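Putative secreted endoglycosylceramidase (Rhodococcus hoagii, PDB 6JYZ) acts as an endogalactosylceramidase, probably hydrolysing the O-glycosidic bond between galactose-based glycans and ceramide as a family 5 glycoside hydrolase. Local coordinates at residues L84-W88 with S89-P93; Q126-G130 with P131-T135; D140-P143 with L144-R147; F231-A234 with D235-R239. All blocks are in the same frame, centred on the assembly; numbering follows the deposited sequence.

Contact 1. Residues L84-W88 with S89-P93; sequences LNIAW and SALEP
The indole of Trp88 and the carboxylate of Glu92, one helical turn apart, lie side by side with their planes 44° apart, joined by a hydrogen bond from Trp88 NE1 to Glu92 OE1 of 2.8 Å. They sit where strand 81-86, one of the parallel strands of the TIM barrel characteristic of glycoside hydrolase family 5, runs through Ala87 into the short helix 88-91. The bond is almost straight, 177° at the hydrogen, and its acceptor lies in the plane of the indole, although NE1 meets the carboxylate on its anti side. Trp88 has CG opposite its backbone N (chi1 179°), and Glu92 has the same first torsion followed by an extended chain, which carries both polar ends the same way. The Glu92 CB methylene also packs 3.7 Å from Trp88 CD1.

The backbone of the same turn is closed by Glu92 N bonding to Trp88 O. Ala87, at the N-cap, accepts at its carbonyl oxygen from Leu91 N in the carbonyl plane and, through a more bent bond, from Ala90 N above that plane. Its small methyl suits a place against Ser89 OG and Ala90 CB. Apolar Ile86 and Leu91 span the bend, their CD1 atoms 4.2 Å apart, and Leu91 also packs on Met124 of the adjacent strand.

Further out, Glu92 OE1 has a second bond, from Thr200 OG1 on helix 193-206, and OE2 accepts from Gly96 N, so a buried carboxylate is gripped at both oxygens. Ser89 bonds through its hydroxyl to Asp52 OD2, its OG lying 3.7 Å from the Ala87 CB methyl.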
ATOM      1  N   LEU A  84       3.693  -4.118  -2.550  1.00  8.81           N
ATOM      2  CA  LEU A  84       5.135  -4.341  -2.642  1.00  9.20           C
ATOM      3  C   LEU A  84       5.817  -2.997  -2.909  1.00  8.56           C
ATOM      4  O   LEU A  84       5.614  -2.403  -3.981  1.00  9.50           O
ATOM      5  CB  LEU A  84       5.377  -5.372  -3.753  1.00 10.22           C
ATOM      6  CG  LEU A  84       6.817  -5.873  -3.800  1.00 10.40           C
ATOM      7  CD1 LEU A  84       7.150  -6.801  -2.622  1.00 11.67           C
ATOM      8  CD2 LEU A  84       7.019  -6.608  -5.107  1.00 13.07           C
ATOM      9  N   ASN A  85       6.535  -2.518  -1.907  1.00  8.35           N
ATOM     10  CA  ASN A  85       7.113  -1.167  -1.995  1.00  9.00           C
ATOM     11  C   ASN A  85       8.434  -1.262  -2.760  1.00  9.26           C
ATOM     12  O   ASN A  85       9.433  -1.742  -2.188  1.00 10.62           O
ATOM     13  CB  ASN A  85       7.342  -0.640  -0.572  1.00  9.37           C
ATOM     14  CG  ASN A  85       6.197  -0.856   0.405  1.00 10.18           C
ATOM     15  OD1 ASN A  85       6.457  -1.379   1.508  1.00 12.30           O
ATOM     16  ND2 ASN A  85       4.981  -0.443   0.079  1.00 10.16           N
ATOM     17  N   ILE A  86       8.426  -0.766  -3.974  1.00  8.82           N
ATOM     18  CA  ILE A  86       9.606  -0.828  -4.844  1.00  9.31           C
ATOM     19  C   ILE A  86      10.141   0.573  -5.093  1.00  9.42           C
ATOM     20  O   ILE A  86       9.484   1.575  -4.777  1.00 10.22           O
ATOM     21  CB  ILE A  86       9.297  -1.542  -6.155  1.00  9.97           C
ATOM     22  CG1 ILE A  86       8.278  -0.793  -6.998  1.00 11.60           C
ATOM     23  CG2 ILE A  86       8.832  -3.004  -5.897  1.00 11.72           C
ATOM     24  CD1 ILE A  86       8.073  -1.344  -8.417  1.00 13.34           C
ATOM     25  N   ALA A  87      11.366   0.675  -5.625  1.00 10.07           N
ATOM     26  CA  ALA A  87      12.072   1.964  -5.694  1.00  9.93           C
ATOM     27  C   ALA A  87      12.461   2.319  -7.106  1.00  9.79           C
ATOM     28  O   ALA A  87      13.199   1.557  -7.787  1.00  9.66           O
ATOM     29  CB  ALA A  87      13.326   1.888  -4.835  1.00 11.97           C
ATOM     30  N   TRP A  88      12.102   3.518  -7.499  1.00  9.36           N
ATOM     31  CA  TRP A  88      12.600   4.071  -8.750  1.00  8.97           C
ATOM     32  C   TRP A  88      14.130   4.052  -8.766  1.00  9.23           C
ATOM     33  O   TRP A  88      14.738   3.722  -9.826  1.00  9.87           O
ATOM     34  CB  TRP A  88      12.066   5.518  -8.864  1.00  8.80           C
ATOM     35  CG  TRP A  88      12.494   6.272 -10.101  1.00  9.76           C
ATOM     36  CD1 TRP A  88      13.050   5.791 -11.280  1.00 10.58           C
ATOM     37  CD2 TRP A  88      12.351   7.692 -10.261  1.00  9.25           C
ATOM     38  NE1 TRP A  88      13.248   6.838 -12.140  1.00 10.08           N
ATOM     39  CE2 TRP A  88      12.843   7.998 -11.550  1.00  9.93           C
ATOM     40  CE3 TRP A  88      11.854   8.720  -9.413  1.00 10.09           C
ATOM     41  CZ2 TRP A  88      12.847   9.315 -12.027  1.00 10.49           C
ATOM     42  CZ3 TRP A  88      11.855  10.023  -9.913  1.00 10.17           C
ATOM     43  CH2 TRP A  88      12.343  10.316 -11.192  1.00 11.15           C
ATOM     44  N   SER A  89      14.790   4.324  -7.653  1.00  8.75           N
ATOM     45  CA  SER A  89      16.239   4.361  -7.631  1.00  9.21           C
ATOM     46  C   SER A  89      16.835   3.016  -7.997  1.00  9.64           C
ATOM     47  O   SER A  89      17.963   3.012  -8.514  1.00 11.55           O
ATOM     48  CB  SER A  89      16.761   4.829  -6.290  1.00 10.14           C
ATOM     49  OG  SER A  89      16.363   3.886  -5.296  1.00 11.41           O
ATOM     50  N   ALA A  90      16.174   1.920  -7.711  1.00  9.51           N
ATOM     51  CA  ALA A  90      16.721   0.580  -8.061  1.00  9.39           C
ATOM     52  C   ALA A  90      16.311   0.231  -9.470  1.00  9.72           C
ATOM     53  O   ALA A  90      17.078  -0.446 -10.169  1.00 11.38           O
ATOM     54  CB  ALA A  90      16.183  -0.419  -7.061  1.00 11.56           C
ATOM     55  N   LEU A  91      15.190   0.681  -9.996  1.00  8.96           N
ATOM     56  CA  LEU A  91      14.812   0.380 -11.354  1.00  9.93           C
ATOM     57  C   LEU A  91      15.700   1.161 -12.312  1.00  9.70           C
ATOM     58  O   LEU A  91      16.052   0.653 -13.415  1.00  9.97           O
ATOM     59  CB  LEU A  91      13.366   0.783 -11.631  1.00  9.98           C
ATOM     60  CG  LEU A  91      12.347  -0.130 -10.944  1.00 10.66           C
ATOM     61  CD1 LEU A  91      10.975   0.576 -10.795  1.00 12.33           C
ATOM     62  CD2 LEU A  91      12.187  -1.453 -11.725  1.00 12.49           C
ATOM     63  N   GLU A  92      16.012   2.424 -12.036  1.00  9.03           N
ATOM     64  CA  GLU A  92      16.678   3.342 -12.969  1.00  9.35           C
ATOM     65  C   GLU A  92      17.858   3.948 -12.268  1.00  9.90           C
ATOM     66  O   GLU A  92      17.872   5.138 -11.858  1.00 10.57           O
ATOM     67  CB  GLU A  92      15.702   4.406 -13.449  1.00  9.89           C
ATOM     68  CG  GLU A  92      16.300   5.169 -14.647  1.00 10.42           C
ATOM     69  CD  GLU A  92      15.387   6.182 -15.275  1.00 10.99           C
ATOM     70  OE1 GLU A  92      14.298   6.545 -14.741  1.00 11.21           O
ATOM     71  OE2 GLU A  92      15.749   6.659 -16.403  1.00 11.58           O
ATOM     72  N   PRO A  93      18.962   3.187 -12.025  1.00  9.93           N
ATOM     73  CA  PRO A  93      20.041   3.666 -11.156  1.00 10.67           C
ATOM     74  C   PRO A  93      20.921   4.707 -11.809  1.00 11.36           C
ATOM     75  O   PRO A  93      21.580   5.450 -11.115  1.00 13.04           O
ATOM     76  CB  PRO A  93      20.850   2.379 -10.849  1.00 11.97           C
ATOM     77  CG  PRO A  93      20.498   1.461 -12.034  1.00 12.04           C
ATOM     78  CD  PRO A  93      19.020   1.740 -12.285  1.00 11.06           C
TER

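Contact 2. Residues Q126-G130 with P131-T135; sequences QDAWG and PYVGT
Van der Waals packing carries most of this contact, and Val133 is its hub. Its CG1 methyl meets the indole of Trp129 at the edge, in the ring plane, 3.9 Å from CD1, and the two side chains cross at about a right angle. The other methyl, CG2, occupies the position between backbone N and carbonyl carbon: it lies 3.3 Å from Ala128 O and 3.4 Å from Gly130 O. A beta-branched residue suits this place because its two methyls serve the ring and the carbonyls at once.

Gly130 to Val133 form a type I beta turn, in the long loop that follows strand 119-124 of the family 5 barrel and precedes helix 177-187. Pro131, its phi fixed by the ring, fits the second position of the turn. Gly130 is extended, and a CB there would clash with Pro131 CD. Pro131 CB lies 3.7 Å above one face of the Tyr132 ring, toward its rim.

No hydrogen bond joins the two segments. Within the first, Gly130 N gives Ala128 O a weak one, and the backbone of Trp129 pairs with Ala154. Trp129 NE1 bonds to Thr159 OG1; its ring meets Phe183 edge-to-face, and Val133 packs on Val179, both of helix 177-187.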
ATOM      1  N   GLN A 126       8.109   6.016  -2.098  1.00  9.27           N
ATOM      2  CA  GLN A 126       9.087   7.051  -1.712  1.00  9.44           C
ATOM      3  C   GLN A 126       8.634   7.584  -0.364  1.00  9.56           C
ATOM      4  O   GLN A 126       7.434   7.568  -0.051  1.00 10.42           O
ATOM      5  CB  GLN A 126       9.156   8.181  -2.755  1.00  9.42           C
ATOM      6  CG  GLN A 126       7.868   9.004  -2.914  1.00  9.89           C
ATOM      7  CD  GLN A 126       7.622  10.045  -1.852  1.00  9.87           C
ATOM      8  OE1 GLN A 126       6.416  10.393  -1.536  1.00 13.32           O
ATOM      9  NE2 GLN A 126       8.626  10.589  -1.299  1.00  8.32           N
ATOM     10  N   ASP A 127       9.586   8.072   0.404  1.00  9.43           N
ATOM     11  CA  ASP A 127       9.261   8.972   1.516  1.00 10.09           C
ATOM     12  C   ASP A 127      10.218  10.137   1.402  1.00  9.27           C
ATOM     13  O   ASP A 127      11.411   9.927   1.172  1.00  9.85           O
ATOM     14  CB  ASP A 127       9.511   8.330   2.899  1.00 10.65           C
ATOM     15  CG  ASP A 127       8.754   7.042   3.086  1.00 12.81           C
ATOM     16  OD1 ASP A 127       7.541   7.110   3.384  1.00 13.13           O
ATOM     17  OD2 ASP A 127       9.362   5.957   2.945  1.00 12.90           O
ATOM     18  N   ALA A 128       9.717  11.370   1.562  1.00  9.20           N
ATOM     19  CA  ALA A 128      10.613  12.520   1.536  1.00 10.23           C
ATOM     20  C   ALA A 128      11.520  12.490   0.308  1.00  9.17           C
ATOM     21  O   ALA A 128      12.712  12.779   0.384  1.00 10.23           O
ATOM     22  CB  ALA A 128      11.423  12.667   2.826  1.00 10.54           C
ATOM     23  N   TRP A 129      10.886  12.136  -0.833  1.00  8.97           N
ATOM     24  CA  TRP A 129      11.543  12.146  -2.158  1.00  8.91           C
ATOM     25  C   TRP A 129      12.528  10.989  -2.398  1.00  8.37           C
ATOM     26  O   TRP A 129      12.363  10.315  -3.434  1.00  9.37           O
ATOM     27  CB  TRP A 129      12.203  13.510  -2.491  1.00  9.39           C
ATOM     28  CG  TRP A 129      12.841  13.469  -3.861  1.00  8.91           C
ATOM     29  CD1 TRP A 129      14.190  13.338  -4.088  1.00 10.26           C
ATOM     30  CD2 TRP A 129      12.176  13.456  -5.131  1.00  8.87           C
ATOM     31  NE1 TRP A 129      14.376  13.305  -5.458  1.00 10.41           N
ATOM     32  CE2 TRP A 129      13.176  13.330  -6.128  1.00  9.52           C
ATOM     33  CE3 TRP A 129      10.831  13.520  -5.532  1.00  9.15           C
ATOM     34  CZ2 TRP A 129      12.851  13.236  -7.482  1.00 10.11           C
ATOM     35  CZ3 TRP A 129      10.530  13.413  -6.879  1.00 10.17           C
ATOM     36  CH2 TRP A 129      11.548  13.249  -7.831  1.00 10.50           C
ATOM     37  N   GLY A 130      13.548  10.806  -1.576  1.00  9.49           N
ATOM     38  CA  GLY A 130      14.482   9.728  -1.878  1.00 10.41           C
ATOM     39  C   GLY A 130      15.571   9.572  -0.865  1.00  9.80           C
ATOM     40  O   GLY A 130      15.602  10.227   0.177  1.00 10.22           O
ATOM     41  N   PRO A 131      16.523   8.646  -1.152  1.00  9.77           N
ATOM     42  CA  PRO A 131      17.637   8.434  -0.225  1.00 10.71           C
ATOM     43  C   PRO A 131      18.629   9.577  -0.114  1.00 10.74           C
ATOM     44  O   PRO A 131      19.416   9.528   0.829  1.00 12.05           O
ATOM     45  CB  PRO A 131      18.418   7.215  -0.833  1.00 11.10           C
ATOM     46  CG  PRO A 131      17.384   6.539  -1.753  1.00 11.31           C
ATOM     47  CD  PRO A 131      16.527   7.698  -2.294  1.00 10.30           C
ATOM     48  N   TYR A 132      18.590  10.539  -1.035  1.00 10.83           N
ATOM     49  CA  TYR A 132      19.710  11.477  -1.143  1.00 11.52           C
ATOM     50  C   TYR A 132      19.321  12.847  -0.633  1.00 13.07           C
ATOM     51  O   TYR A 132      20.069  13.805  -0.938  1.00 16.76           O
ATOM     52  CB  TYR A 132      20.220  11.495  -2.608  1.00 12.70           C
ATOM     53  CG  TYR A 132      20.693  10.127  -3.026  1.00 12.33           C
ATOM     54  CD1 TYR A 132      21.945   9.675  -2.616  1.00 14.41           C
ATOM     55  CD2 TYR A 132      19.881   9.252  -3.697  1.00 12.22           C
ATOM     56  CE1 TYR A 132      22.367   8.365  -2.895  1.00 15.57           C
ATOM     57  CE2 TYR A 132      20.260   7.937  -3.990  1.00 12.89           C
ATOM     58  CZ  TYR A 132      21.490   7.517  -3.564  1.00 14.19           C
ATOM     59  OH  TYR A 132      21.907   6.214  -3.830  1.00 18.14           O
ATOM     60  N   VAL A 133      18.368  12.943   0.268  1.00 11.31           N
ATOM     61  CA  VAL A 133      17.917  14.212   0.825  1.00 11.51           C
ATOM     62  C   VAL A 133      18.373  14.436   2.247  1.00 11.42           C
ATOM     63  O   VAL A 133      17.911  15.415   2.851  1.00 12.18           O
ATOM     64  CB  VAL A 133      16.367  14.268   0.782  1.00 11.87           C
ATOM     65  CG1 VAL A 133      15.896  14.140  -0.660  1.00 12.89           C
ATOM     66  CG2 VAL A 133      15.684  13.257   1.658  1.00 12.31           C
ATOM     67  N   GLY A 134      19.231  13.606   2.816  1.00 11.12           N
ATOM     68  CA  GLY A 134      19.631  13.812   4.197  1.00 11.63           C
ATOM     69  C   GLY A 134      20.697  14.903   4.363  1.00 11.63           C
ATOM     70  O   GLY A 134      21.407  15.268   3.438  1.00 12.83           O
ATOM     71  N   THR A 135      20.783  15.405   5.595  1.00 11.29           N
ATOM     72  CA  THR A 135      21.798  16.425   5.893  1.00 12.03           C
ATOM     73  C   THR A 135      23.162  15.752   6.027  1.00 12.83           C
ATOM     74  O   THR A 135      23.308  14.865   6.846  1.00 14.34           O
ATOM     75  CB  THR A 135      21.442  17.145   7.186  1.00 12.39           C
ATOM     76  OG1 THR A 135      20.080  17.612   7.140  1.00 12.47           O
ATOM     77  CG2 THR A 135      22.335  18.365   7.411  1.00 13.21           C
TER

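Contact 3. Residues D140-P143 with L144-R147; sequences DCPP and LLQR
A surface beta turn, in the long loop between strand 119-124 and helix 177-187 of the barrel, brings Pro142 and Leu145 together. It is a type II turn from Pro142 to Leu145, and the chain on its two sides runs in nearly opposite directions, 155° apart. Leu145 N bonds to Pro142 O at 3.2 Å, the donor standing 36° out of the carbonyl plane. Proline suits position 143, where the turn needs a phi near that of its ring, whereas Leu144 takes the positive phi of the next position.

Over the turn, Leu145 CD1 touches the Pro142 ring, 3.9 Å from CG; the side chain leaves with CG opposite the carbonyl carbon (chi1 -57°), which sends the branch across the proline. An alanine in place of Leu145 would probably leave this flank of the Pro142 ring without its apolar cover and weaken the packing on Ile169. A water donates to Pro142 O at 2.6 Å and to Leu145 O at 2.9 Å.

Beside it, Cys141 SG lies 3.9 Å from Arg147 CG and is linked to Cys167 in a disulfide. Arg147 bends back at chi3, and its NH1 bonds to Gln139 O. The Leu145 N to Pro142 O bond and the water join the two arms, while Arg147 reaches back to Gln139 and the disulfide fastens the turn to Cys167; together these links are likely to restrain this exposed turn.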
ATOM      1  N   ASP A 140      25.692  21.886   9.159  1.00 14.49           N
ATOM      2  CA  ASP A 140      24.735  22.346  10.155  1.00 14.76           C
ATOM      3  C   ASP A 140      23.417  22.795   9.492  1.00 14.28           C
ATOM      4  O   ASP A 140      23.276  22.955   8.287  1.00 14.88           O
ATOM      5  CB  ASP A 140      25.333  23.540  10.943  1.00 16.19           C
ATOM      6  CG  ASP A 140      26.540  23.175  11.805  1.00 22.27           C
ATOM      7  OD1 ASP A 140      26.796  21.972  12.030  1.00 25.11           O
ATOM      8  OD2 ASP A 140      27.179  24.159  12.275  1.00 27.35           O
ATOM      9  N   CYS A 141      22.437  22.904  10.392  1.00 17.50           N
ATOM     10  CA  CYS A 141      21.121  23.380  10.029  1.00 16.82           C
ATOM     11  C   CYS A 141      20.942  24.860  10.283  1.00 16.56           C
ATOM     12  O   CYS A 141      21.528  25.440  11.214  1.00 17.82           O
ATOM     13  CB  CYS A 141      20.081  22.717  10.910  1.00 17.31           C
ATOM     14  SG  CYS A 141      19.874  21.006  10.362  1.00 21.07           S
ATOM     15  N   PRO A 142      20.093  25.505   9.510  1.00 16.15           N
ATOM     16  CA  PRO A 142      19.650  26.826   9.865  1.00 18.52           C
ATOM     17  C   PRO A 142      19.032  26.717  11.245  1.00 17.37           C
ATOM     18  O   PRO A 142      18.487  25.711  11.674  1.00 16.95           O
ATOM     19  CB  PRO A 142      18.570  27.178   8.825  1.00 22.90           C
ATOM     20  CG  PRO A 142      18.970  26.309   7.610  1.00 22.94           C
ATOM     21  CD  PRO A 142      19.435  25.020   8.267  1.00 18.83           C
ATOM     22  N   PRO A 143      19.088  27.870  11.951  1.00 19.46           N
ATOM     23  CA  PRO A 143      18.309  28.068  13.119  1.00 21.56           C
ATOM     24  C   PRO A 143      16.883  27.605  12.835  1.00 18.66           C
ATOM     25  O   PRO A 143      16.269  27.795  11.788  1.00 21.90           O
ATOM     26  CB  PRO A 143      18.399  29.593  13.360  1.00 22.93           C
ATOM     27  CG  PRO A 143      19.613  30.035  12.640  1.00 22.90           C
ATOM     28  CD  PRO A 143      19.633  29.142  11.425  1.00 19.38           C
ATOM     29  N   LEU A 144      16.449  26.974  13.878  1.00 15.39           N
ATOM     30  CA  LEU A 144      15.075  26.586  14.125  1.00 13.83           C
ATOM     31  C   LEU A 144      14.721  25.265  13.443  1.00 15.48           C
ATOM     32  O   LEU A 144      13.610  24.765  13.634  1.00 17.33           O
ATOM     33  CB  LEU A 144      14.042  27.659  13.742  1.00 15.86           C
ATOM     34  CG  LEU A 144      14.340  29.033  14.351  1.00 17.81           C
ATOM     35  CD1 LEU A 144      13.274  30.035  13.868  1.00 19.88           C
ATOM     36  CD2 LEU A 144      14.381  28.925  15.855  1.00 19.80           C
ATOM     37  N   LEU A 145      15.610  24.722  12.614  1.00 13.41           N
ATOM     38  CA  LEU A 145      15.314  23.470  11.884  1.00 12.95           C
ATOM     39  C   LEU A 145      16.078  22.317  12.493  1.00 14.85           C
ATOM     40  O   LEU A 145      17.097  22.482  13.158  1.00 17.23           O
ATOM     41  CB  LEU A 145      15.712  23.629  10.425  1.00 13.52           C
ATOM     42  CG  LEU A 145      15.065  24.788   9.671  1.00 15.60           C
ATOM     43  CD1 LEU A 145      15.466  24.714   8.214  1.00 16.15           C
ATOM     44  CD2 LEU A 145      13.542  24.736   9.801  1.00 15.69           C
ATOM     45  N   GLN A 146      15.593  21.096  12.209  1.00 14.14           N
ATOM     46  CA  GLN A 146      16.190  19.840  12.667  1.00 15.68           C
ATOM     47  C   GLN A 146      16.918  19.162  11.504  1.00 12.79           C
ATOM     48  O   GLN A 146      16.535  19.288  10.342  1.00 12.37           O
ATOM     49  CB  GLN A 146      15.065  18.930  13.207  1.00 15.26           C
ATOM     50  CG  GLN A 146      14.476  19.446  14.526  1.00 20.72           C
ATOM     51  CD  GLN A 146      13.619  18.431  15.255  1.00 23.19           C
ATOM     52  OE1 GLN A 146      13.744  17.198  15.089  1.00 25.81           O
ATOM     53  NE2 GLN A 146      12.715  18.951  16.068  1.00 28.16           N
ATOM     54  N   ARG A 147      17.872  18.298  11.786  1.00 14.10           N
ATOM     55  CA  ARG A 147      18.605  17.589  10.751  1.00 13.22           C
ATOM     56  C   ARG A 147      17.701  16.620  10.004  1.00 13.37           C
ATOM     57  O   ARG A 147      16.821  15.974  10.612  1.00 15.79           O
ATOM     58  CB  ARG A 147      19.699  16.718  11.384  1.00 16.57           C
ATOM     59  CG  ARG A 147      20.675  17.618  12.148  1.00 17.65           C
ATOM     60  CD  ARG A 147      21.890  16.806  12.670  1.00 18.72           C
ATOM     61  NE  ARG A 147      22.734  16.393  11.585  1.00 20.69           N
ATOM     62  CZ  ARG A 147      23.564  17.200  10.862  1.00 20.44           C
ATOM     63  NH1 ARG A 147      23.592  18.479  11.147  1.00 22.38           N
ATOM     64  NH2 ARG A 147      24.189  16.690   9.836  1.00 22.84           N
TER
HETATM   65  O   HOH W   1      19.075  24.410  13.878  1.00 42.83           O

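Contact 4. Residues F231-A234 with D235-R239; sequences FAAA and DQIGR
The carbonyl oxygens of Phe231, Ala232, Ala233 and Ala234 are each taken by the N-H four residues ahead, on Asp235, Gln236, Ile237 and Gly238 in turn. The shortest of these bonds runs from Ile237 N to Ala233 O, 2.9 Å, and the angles at hydrogen lie between 154° and 165°. This is the regular alpha-helical ladder of the first turns of helix 230-251, one of the helices around the family 5 barrel; before it, Asp229 takes the N-H groups of Phe231 and Ala232 with its carboxylate oxygens.

Side-chain polar groups find partners further off. Gln236 places CG between its backbone N and carbonyl carbon (chi1 69°), 3.4 Å from Ala233 O, and from there the extended chain carries OE1 to Gln184 NE2 of helix 177-187. A leucine here would probably leave Gln184 NE2 without this acceptor. Asp235 OD1 accepts from Tyr281 OH; Arg239 NH2 is a long 3.7 Å from the same OD1, which lies well out of the guanidinium plane with no N-H pointing at it, so the pairing is electrostatic alone.

Small side chains suit the buried Ala233 and Ala234: Ala233 CB lies 4.4 Å from Ile237 CD1, and Ile237 goes on to pack against Tyr187.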
ATOM      1  N   PHE A 231      -4.446  22.756  -3.799  1.00 10.28           N
ATOM      2  CA  PHE A 231      -5.123  22.699  -5.087  1.00 10.59           C
ATOM      3  C   PHE A 231      -4.165  22.579  -6.267  1.00 11.07           C
ATOM      4  O   PHE A 231      -4.371  21.751  -7.166  1.00 11.71           O
ATOM      5  CB  PHE A 231      -6.056  23.925  -5.296  1.00 12.40           C
ATOM      6  CG  PHE A 231      -7.189  23.975  -4.315  1.00 13.44           C
ATOM      7  CD1 PHE A 231      -8.115  22.945  -4.337  1.00 13.67           C
ATOM      8  CD2 PHE A 231      -7.318  25.019  -3.420  1.00 14.41           C
ATOM      9  CE1 PHE A 231      -9.168  22.913  -3.410  1.00 16.45           C
ATOM     10  CE2 PHE A 231      -8.388  24.995  -2.516  1.00 14.82           C
ATOM     11  CZ  PHE A 231      -9.261  23.948  -2.521  1.00 16.18           C
ATOM     12  N   ALA A 232      -3.131  23.397  -6.291  1.00 10.42           N
ATOM     13  CA  ALA A 232      -2.207  23.299  -7.401  1.00  9.53           C
ATOM     14  C   ALA A 232      -1.336  22.034  -7.269  1.00  9.50           C
ATOM     15  O   ALA A 232      -0.930  21.452  -8.288  1.00 10.08           O
ATOM     16  CB  ALA A 232      -1.331  24.534  -7.410  1.00 11.60           C
ATOM     17  N   ALA A 233      -1.148  21.533  -6.072  1.00  9.38           N
ATOM     18  CA  ALA A 233      -0.496  20.236  -5.891  1.00  9.22           C
ATOM     19  C   ALA A 233      -1.349  19.113  -6.484  1.00  9.44           C
ATOM     20  O   ALA A 233      -0.794  18.265  -7.212  1.00  9.39           O
ATOM     21  CB  ALA A 233      -0.185  19.914  -4.460  1.00  9.93           C
ATOM     22  N   ALA A 234      -2.633  19.092  -6.144  1.00  8.89           N
ATOM     23  CA  ALA A 234      -3.467  18.031  -6.660  1.00  9.73           C
ATOM     24  C   ALA A 234      -3.454  18.064  -8.178  1.00  9.65           C
ATOM     25  O   ALA A 234      -3.490  17.013  -8.835  1.00 10.24           O
ATOM     26  CB  ALA A 234      -4.895  18.212  -6.148  1.00 10.37           C
ATOM     27  N   ASP A 235      -3.439  19.263  -8.800  1.00  9.23           N
ATOM     28  CA  ASP A 235      -3.429  19.329 -10.252  1.00  9.66           C
ATOM     29  C   ASP A 235      -2.113  18.745 -10.792  1.00  9.95           C
ATOM     30  O   ASP A 235      -2.147  17.987 -11.773  1.00  9.96           O
ATOM     31  CB  ASP A 235      -3.628  20.781 -10.728  1.00 11.56           C
ATOM     32  CG  ASP A 235      -4.114  20.757 -12.186  1.00 13.88           C
ATOM     33  OD1 ASP A 235      -3.354  20.639 -13.031  1.00 17.25           O
ATOM     34  OD2 ASP A 235      -5.367  20.765 -12.340  1.00 17.39           O
ATOM     35  N   GLN A 236      -0.962  19.130 -10.277  1.00  9.12           N
ATOM     36  CA  GLN A 236       0.293  18.637 -10.840  1.00  8.87           C
ATOM     37  C   GLN A 236       0.488  17.140 -10.564  1.00  8.89           C
ATOM     38  O   GLN A 236       1.087  16.445 -11.412  1.00  9.27           O
ATOM     39  CB  GLN A 236       1.485  19.506 -10.429  1.00  9.73           C
ATOM     40  CG  GLN A 236       1.859  19.430  -8.953  1.00  9.45           C
ATOM     41  CD  GLN A 236       2.854  20.506  -8.565  1.00  9.19           C
ATOM     42  OE1 GLN A 236       3.282  21.313  -9.371  1.00  9.96           O
ATOM     43  NE2 GLN A 236       3.257  20.529  -7.305  1.00 10.07           N
ATOM     44  N   ILE A 237      -0.044  16.640  -9.465  1.00  8.99           N
ATOM     45  CA  ILE A 237      -0.038  15.204  -9.199  1.00  9.55           C
ATOM     46  C   ILE A 237      -0.905  14.499 -10.248  1.00  9.42           C
ATOM     47  O   ILE A 237      -0.469  13.511 -10.867  1.00  9.38           O
ATOM     48  CB  ILE A 237      -0.510  14.946  -7.764  1.00  9.08           C
ATOM     49  CG1 ILE A 237       0.574  15.409  -6.779  1.00  9.76           C
ATOM     50  CG2 ILE A 237      -0.830  13.442  -7.568  1.00  9.86           C
ATOM     51  CD1 ILE A 237       0.050  15.572  -5.337  1.00 10.01           C
ATOM     52  N   GLY A 238      -2.103  15.019 -10.529  1.00  9.22           N
ATOM     53  CA  GLY A 238      -2.958  14.393 -11.543  1.00  8.94           C
ATOM     54  C   GLY A 238      -2.317  14.453 -12.910  1.00  9.18           C
ATOM     55  O   GLY A 238      -2.461  13.485 -13.698  1.00  9.86           O
ATOM     56  N   ARG A 239      -1.631  15.532 -13.261  1.00  9.65           N
ATOM     57  CA  ARG A 239      -0.990  15.630 -14.578  1.00  9.67           C
ATOM     58  C   ARG A 239       0.059  14.541 -14.732  1.00  9.47           C
ATOM     59  O   ARG A 239       0.149  13.908 -15.810  1.00 10.51           O
ATOM     60  CB  ARG A 239      -0.324  16.990 -14.724  1.00 10.88           C
ATOM     61  CG  ARG A 239       0.099  17.301 -16.147  1.00 15.14           C
ATOM     62  CD  ARG A 239       0.871  18.631 -16.230  1.00 15.27           C
ATOM     63  NE  ARG A 239       0.060  19.771 -15.793  1.00 17.02           N
ATOM     64  CZ  ARG A 239      -0.734  20.478 -16.601  1.00 19.90           C
ATOM     65  NH1 ARG A 239      -0.925  20.104 -17.856  1.00 20.79           N
ATOM     66  NH2 ARG A 239      -1.412  21.503 -16.119  1.00 20.13           N
TER

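Along the chain the contacts follow in series, 1, 2, 3, then 4, all within the family 5 region. Contact 1 leaves barrel strand 81-86 and contact 2 follows the neighbouring parallel strand 119-124; their centres are 13 Å apart and Trp88 CZ3 touches Trp129 CH2 at 3.9 Å. Contact 3 lies further out in the same loop as contact 2, about 17 Å away between centres, with Thr135 CG2 3.5 Å from Arg147 NH2. Contact 4, on helix 230-251, stands apart, its nearest atoms about 9 Å from contact 2, yet helix 177-187 touches both. The long loop thus runs from the buried barrel to a disulfide-tied turn at the surface.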